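Local coordinates for protein SAM-dependent methyltransferase (PDB 5EPE) that binds S-adenosyl-L-homocysteine, the spent form of the methyl donor, and probably catalyses methyl transfer from S-adenosylmethionine, at residues F170-S173 with F174-L177. Sequence-based numbering, arbitrary orientation.
Sequences FLAS and FRKL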
loop_
_atom_site.group_PDB
_atom_site.type_symbol
_atom_site.label_atom_id
_atom_site.label_comp_id
_atom_site.label_asym_id
_atom_site.label_seq_id
_atom_site.Cartn_x
_atom_site.Cartn_y
_atom_site.Cartn_z
ATOM N N PHE A 170 23.360 5.750 11.592
ATOM C CA PHE A 170 24.166 6.802 12.225
ATOM C C PHE A 170 25.104 6.208 13.277
ATOM O O PHE A 170 26.306 6.489 13.292
ATOM C CB PHE A 170 23.279 7.917 12.833
ATOM C CG PHE A 170 24.076 9.157 13.204
ATOM C CD1 PHE A 170 24.948 9.730 12.296
ATOM C CD2 PHE A 170 23.958 9.728 14.464
ATOM C CE1 PHE A 170 25.693 10.848 12.595
ATOM C CE2 PHE A 170 24.681 10.870 14.758
ATOM C CZ PHE A 170 25.569 11.412 13.845
ATOM N N LEU A 171 24.564 5.360 14.142
ATOM C CA LEU A 171 25.405 4.600 15.065
ATOM C C LEU A 171 26.468 3.782 14.361
ATOM O O LEU A 171 27.637 3.790 14.780
ATOM C CB LEU A 171 24.558 3.723 15.981
ATOM C CG LEU A 171 23.673 4.482 16.972
ATOM C CD1 LEU A 171 22.645 3.525 17.542
ATOM C CD2 LEU A 171 24.562 5.078 18.046
ATOM N N ALA A 172 26.078 3.098 13.286
ATOM C CA ALA A 172 27.044 2.393 12.430
ATOM C C ALA A 172 28.132 3.309 11.912
ATOM O O ALA A 172 29.282 2.867 11.786
ATOM C CB ALA A 172 26.365 1.687 11.278
ATOM N N SER A 173 27.797 4.560 11.566
ATOM C CA SER A 173 28.818 5.447 11.035
ATOM C C SER A 173 29.947 5.720 12.058
ATOM O O SER A 173 31.139 5.792 11.655
ATOM C CB SER A 173 28.243 6.783 10.540
ATOM O OG SER A 173 27.750 7.618 11.564
ATOM N N PHE A 174 29.632 5.850 13.351
ATOM C CA PHE A 174 30.685 5.966 14.383
ATOM C C PHE A 174 31.551 4.705 14.479
ATOM O O PHE A 174 32.795 4.805 14.568
ATOM C CB PHE A 174 30.079 6.260 15.743
ATOM C CG PHE A 174 29.375 7.586 15.837
ATOM C CD1 PHE A 174 30.073 8.756 15.672
ATOM C CD2 PHE A 174 28.025 7.654 16.132
ATOM C CE1 PHE A 174 29.442 9.988 15.820
ATOM C CE2 PHE A 174 27.391 8.889 16.322
ATOM C CZ PHE A 174 28.100 10.048 16.147
ATOM N N ARG A 175 30.904 3.541 14.463
ATOM C CA ARG A 175 31.631 2.253 14.447
ATOM C C ARG A 175 32.594 2.195 13.265
ATOM O O ARG A 175 33.769 1.877 13.415
ATOM C CB ARG A 175 30.666 1.084 14.443
ATOM C CG ARG A 175 31.371 -0.268 14.245
ATOM C CD ARG A 175 30.384 -1.433 14.265
ATOM N NE ARG A 175 29.277 -1.361 13.279
ATOM C CZ ARG A 175 29.379 -1.631 11.973
ATOM N NH1 ARG A 175 30.551 -1.931 11.452
ATOM N NH2 ARG A 175 28.317 -1.586 11.179
ATOM N N LYS A 176 32.102 2.579 12.100
ATOM C CA LYS A 176 32.923 2.571 10.848
ATOM C C LYS A 176 34.062 3.588 10.892
ATOM O O LYS A 176 35.101 3.401 10.244
ATOM C CB LYS A 176 32.002 2.792 9.640
ATOM C CG LYS A 176 31.034 1.644 9.334
ATOM C CD LYS A 176 29.920 2.085 8.371
ATOM C CE LYS A 176 28.790 1.057 8.236
ATOM N NZ LYS A 176 27.578 1.512 7.433
ATOM N N LEU A 177 33.923 4.655 11.666
ATOM C CA LEU A 177 35.028 5.541 11.945
ATOM C C LEU A 177 36.119 4.973 12.842
ATOM O O LEU A 177 37.193 5.524 12.878
ATOM C CB LEU A 177 34.580 6.892 12.530
ATOM C CG LEU A 177 33.841 7.762 11.511
ATOM C CD1 LEU A 177 33.277 8.993 12.221
ATOM C CD2 LEU A 177 34.759 8.157 10.328
#
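Four successive i to i+4 backbone bonds tie F170-S173 to F174-L177 within helix 167-177, which packs against the sheet of a Rossmann-like methyltransferase fold; F174 N to F170 O is weak at 3.4 Å, whereas K176 N reaches A172 O at 2.9 Å. One turn apart on the sheet side, F170 and F174 form an edge-to-face pair, ring centres 4.8 Å apart and planes at 59°. The F174 edge comes over one face of F170, toward its rim, with CE2 of F174 3.7 Å from CE2 of F170. F170, with CG anti to the backbone N (chi1 -167°), turns its ring face to that edge. F243 of strand 238-247 meets both rings, while V181, I123 and L245 pack around F174. With an alanine here in place of F174 the ring is gone, which is likely to open a gap between helix and sheet and leave the F170 face without its aromatic mate. Elsewhere on the helix, the extended K176 chain runs past A172, its CG 3.3 Å from A172 O, before NZ bonds to S162 O of the second subunit. R175 bends at chi3 (56°), bringing NH2 to 3.8 Å from A172 CB; its guanidinium forms salt bridges with D163 of the second subunit and E228 of the third. S173 OG donates a short hydrogen bond to F170 O at 2.5 Å, arriving in the carbonyl plane onto a lone pair.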